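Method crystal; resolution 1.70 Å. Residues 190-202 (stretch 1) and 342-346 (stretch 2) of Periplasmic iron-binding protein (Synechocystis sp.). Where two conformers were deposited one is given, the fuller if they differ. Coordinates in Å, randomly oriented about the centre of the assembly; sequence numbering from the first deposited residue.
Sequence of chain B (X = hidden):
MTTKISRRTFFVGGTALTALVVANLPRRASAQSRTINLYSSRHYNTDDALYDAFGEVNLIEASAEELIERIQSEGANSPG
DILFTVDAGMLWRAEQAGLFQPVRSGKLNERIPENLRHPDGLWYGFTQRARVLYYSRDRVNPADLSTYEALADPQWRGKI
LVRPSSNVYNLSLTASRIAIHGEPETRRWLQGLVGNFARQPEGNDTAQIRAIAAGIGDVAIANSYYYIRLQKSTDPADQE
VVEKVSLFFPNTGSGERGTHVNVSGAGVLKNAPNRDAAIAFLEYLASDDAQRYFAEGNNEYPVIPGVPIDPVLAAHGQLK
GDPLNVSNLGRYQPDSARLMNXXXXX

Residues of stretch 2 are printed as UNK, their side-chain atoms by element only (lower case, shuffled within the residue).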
# COMPACT_ATOMS: atom_id res chain seq x y z
N LEU B 190 -16.52 -28.86 -26.69
CA LEU B 190 -17.00 -27.49 -26.38
C LEU B 190 -18.52 -27.41 -26.48
O LEU B 190 -19.16 -26.78 -25.67
CB LEU B 190 -16.39 -26.44 -27.31
CG LEU B 190 -14.89 -26.18 -27.15
CD1 LEU B 190 -14.34 -25.45 -28.35
CD2 LEU B 190 -14.63 -25.43 -25.82
N GLN B 191 -19.10 -28.00 -27.52
CA GLN B 191 -20.54 -27.99 -27.66
C GLN B 191 -21.23 -28.57 -26.44
O GLN B 191 -22.18 -27.98 -25.93
CB GLN B 191 -20.93 -28.83 -28.88
CG GLN B 191 -20.60 -28.12 -30.18
CD GLN B 191 -20.92 -29.00 -31.36
OE1 GLN B 191 -20.59 -30.18 -31.36
NE2 GLN B 191 -21.55 -28.43 -32.37
N GLY B 192 -20.76 -29.73 -25.97
CA GLY B 192 -21.34 -30.37 -24.78
C GLY B 192 -21.14 -29.54 -23.51
O GLY B 192 -22.05 -29.40 -22.69
N LEU B 193 -19.93 -28.99 -23.35
CA LEU B 193 -19.60 -28.12 -22.22
C LEU B 193 -20.49 -26.90 -22.16
O LEU B 193 -21.13 -26.62 -21.12
CB LEU B 193 -18.13 -27.69 -22.32
CG LEU B 193 -17.62 -27.06 -21.03
CD1 LEU B 193 -17.41 -28.08 -19.88
CD2 LEU B 193 -16.31 -26.37 -21.34
N VAL B 194 -20.57 -26.17 -23.27
CA VAL B 194 -21.41 -24.96 -23.35
C VAL B 194 -22.88 -25.31 -23.11
O VAL B 194 -23.58 -24.62 -22.37
CB VAL B 194 -21.21 -24.24 -24.70
CG1 VAL B 194 -22.23 -23.10 -24.88
CG2 VAL B 194 -19.78 -23.73 -24.78
N GLY B 195 -23.32 -26.42 -23.69
CA GLY B 195 -24.68 -26.93 -23.44
C GLY B 195 -24.99 -27.23 -21.98
O GLY B 195 -26.14 -27.32 -21.60
N ASN B 196 -23.94 -27.43 -21.17
CA ASN B 196 -24.09 -27.73 -19.75
C ASN B 196 -23.89 -26.51 -18.80
O ASN B 196 -23.93 -26.68 -17.56
CB ASN B 196 -23.08 -28.84 -19.37
CG ASN B 196 -23.51 -30.22 -19.85
OD1 ASN B 196 -24.68 -30.41 -20.17
ND2 ASN B 196 -22.58 -31.18 -19.86
N PHE B 197 -23.72 -25.32 -19.36
CA PHE B 197 -23.48 -24.15 -18.53
C PHE B 197 -24.67 -23.92 -17.63
O PHE B 197 -25.81 -23.99 -18.08
CB PHE B 197 -23.28 -22.89 -19.38
CG PHE B 197 -21.91 -22.78 -20.00
CD1 PHE B 197 -20.90 -23.68 -19.72
CD2 PHE B 197 -21.65 -21.75 -20.87
CE1 PHE B 197 -19.60 -23.56 -20.31
CE2 PHE B 197 -20.35 -21.59 -21.46
CZ PHE B 197 -19.35 -22.52 -21.16
N ALA B 198 -24.39 -23.65 -16.36
CA ALA B 198 -25.42 -23.25 -15.41
C ALA B 198 -26.02 -21.87 -15.71
O ALA B 198 -27.17 -21.62 -15.38
CB ALA B 198 -24.87 -23.28 -14.00
N ARG B 199 -25.23 -20.98 -16.32
CA ARG B 199 -25.69 -19.65 -16.73
C ARG B 199 -24.69 -19.19 -17.77
O ARG B 199 -23.62 -19.78 -17.91
CB ARG B 199 -25.62 -18.68 -15.52
CG ARG B 199 -24.18 -18.47 -15.03
CD ARG B 199 -24.07 -17.43 -13.93
NE ARG B 199 -22.67 -17.31 -13.48
CZ ARG B 199 -22.33 -16.72 -12.33
NH1 ARG B 199 -23.27 -16.23 -11.52
NH2 ARG B 199 -21.06 -16.68 -11.98
N GLN B 200 -25.04 -18.16 -18.52
CA GLN B 200 -24.07 -17.60 -19.46
C GLN B 200 -22.88 -17.08 -18.62
O GLN B 200 -23.08 -16.51 -17.56
CB GLN B 200 -24.68 -16.49 -20.31
CG GLN B 200 -25.73 -17.00 -21.30
CD GLN B 200 -25.12 -17.58 -22.56
OE1 GLN B 200 -25.83 -17.80 -23.55
NE2 GLN B 200 -23.82 -17.79 -22.56
N PRO B 201 -21.65 -17.34 -19.08
CA PRO B 201 -20.44 -16.97 -18.33
C PRO B 201 -20.47 -15.51 -17.86
O PRO B 201 -20.70 -14.57 -18.67
CB PRO B 201 -19.32 -17.20 -19.35
CG PRO B 201 -19.82 -18.34 -20.13
CD PRO B 201 -21.30 -18.05 -20.33
N GLU B 202 -20.22 -15.33 -16.58
CA GLU B 202 -20.00 -13.98 -16.06
C GLU B 202 -19.15 -14.07 -14.83
O GLU B 202 -19.18 -15.07 -14.14
CB GLU B 202 -21.29 -13.22 -15.75
CG GLU B 202 -22.31 -13.97 -15.00
CD GLU B 202 -23.57 -13.15 -14.72
OE1 GLU B 202 -24.10 -13.30 -13.60
OE2 GLU B 202 -24.04 -12.40 -15.61
N UNK B 342 -17.67 -19.97 -32.12
CA UNK B 342 -18.56 -20.72 -33.01
C UNK B 342 -19.63 -21.47 -32.21
O UNK B 342 -20.82 -21.46 -32.58
o UNK B 342 -18.58 -20.81 -36.30
c UNK B 342 -17.75 -21.71 -33.85
c UNK B 342 -19.04 -21.94 -36.03
o UNK B 342 -19.82 -22.56 -36.80
c UNK B 342 -18.62 -22.61 -34.73
N UNK B 343 -19.23 -22.10 -31.11
CA UNK B 343 -20.14 -22.92 -30.33
C UNK B 343 -21.00 -22.13 -29.34
O UNK B 343 -21.82 -22.71 -28.61
c UNK B 343 -18.62 -25.01 -30.66
c UNK B 343 -19.42 -24.09 -29.63
c UNK B 343 -18.53 -23.59 -28.44
N UNK B 344 -20.76 -20.82 -29.23
CA UNK B 344 -21.55 -19.97 -28.35
C UNK B 344 -21.14 -19.87 -26.89
O UNK B 344 -21.97 -19.57 -26.04
N UNK B 345 -19.86 -20.08 -26.61
CA UNK B 345 -19.31 -19.77 -25.29
C UNK B 345 -19.10 -18.26 -25.27
O UNK B 345 -18.19 -17.72 -25.95
c UNK B 345 -17.31 -20.44 -23.78
c UNK B 345 -15.90 -20.87 -22.03
n UNK B 345 -16.57 -19.70 -21.79
c UNK B 345 -17.98 -20.53 -25.12
c UNK B 345 -16.34 -21.36 -23.28
c UNK B 345 -14.95 -21.55 -21.24
c UNK B 345 -15.78 -22.55 -23.78
c UNK B 345 -14.88 -23.24 -23.02
c UNK B 345 -14.43 -22.73 -21.76
c UNK B 345 -17.40 -19.42 -22.84
N UNK B 346 -19.97 -17.58 -24.54
CA UNK B 346 -19.96 -16.12 -24.47
C UNK B 346 -18.87 -15.57 -23.56
O UNK B 346 -18.22 -16.29 -22.80
OXT UNK B 346 -18.64 -14.36 -23.56
c UNK B 346 -21.30 -15.60 -23.97
n UNK B 346 -24.63 -15.03 -25.36
o UNK B 346 -23.76 -14.43 -23.38
c UNK B 346 -23.68 -15.05 -24.47
c UNK B 346 -22.44 -15.87 -24.88
O HOH W 1 -24.63 -19.32 -26.19
O HOH W 2 -21.69 -14.41 -21.07

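Position 342 carries three carbons in a row, the third holding two oxygens, which makes a three-carbon arm whose last carbon is the carboxylate. Nothing on it comes within contact distance of stretch 1, and it lies exposed. The residue is glutamate, E342, which lies in a helix, and it contributes nothing to this contact.

Position 343 has three side-chain carbons and no heteroatom, with one carbon bonded to the backbone and carrying the other two. This branched apolar group points toward the helix of stretch 1 and packs against L190, Q191 and V194. The branching at the first carbon identifies valine, V343. Its CG2 lies 3.7 Å from L190 CB and 3.9 Å from V194 CG2, while its CG1 sits 3.7 Å from Q191 CG. One methyl therefore meets two apolar side chains a helical turn apart, and the other lies against the aliphatic part of a glutamine.

Position 344 has no side-chain atoms, and its phi of 85° is positive. It closes the preceding helix in a Schellman motif. At these backbone angles a CB would be jammed against the carbonyl oxygen of the residue before, so the turn itself calls for glycine, G344. Its carbonyl still serves the contact: V194 CG1 lies 3.7 Å from G344 O, and water 1 donates to G344 O at 2.7 Å and to Q200 OE1 at 3.3 Å.

Position 345 shows one carbon leading to fused five- and six-membered rings that hold eight carbons and one nitrogen. The rings are buried among L190, L193, V194, F197 and P201. Only an indole fits, so the residue is tryptophan, W345. F197 turns its edge to the indole face, with ring planes at 82° and the F197 ring centroid 5.0 Å from that of the W345 five-membered ring; F197 CZ comes within 3.9 Å of W345 CD2. L190 CD2 meets the ring edge, 3.6 Å from W345 CZ3, and P201 CG approaches W345 CD1 at 3.8 Å. The ring nitrogen, NE1, is hydrogen-bonded elsewhere in the structure, so its burial leaves no polar group unsatisfied.

Position 346 has three carbons, the third carrying one oxygen and one nitrogen, and its backbone ends in OXT. The arm runs beside Q200, and the residue is glutamine, Q346, the C-terminus. Q200 NE2 lies 3.3 Å from Q346 CG, a packing contact, and the two amides form no hydrogen bond. Water 2 instead links the stretches, donating to P201 O at 2.6 Å and to Q346 OE1 at 3.1 Å.

The rule here is apolar fit first, water second. No direct hydrogen bond crosses between the stretches, which bury 530 Å² together. L190 and V194, one turn apart, both receive V343 and W345; after the helix, F197 and P201 extend the indole's pocket. Glycine makes the turn between valine and tryptophan, and two waters join the polar margin.

Stretch 2 342-346: EVGWQ
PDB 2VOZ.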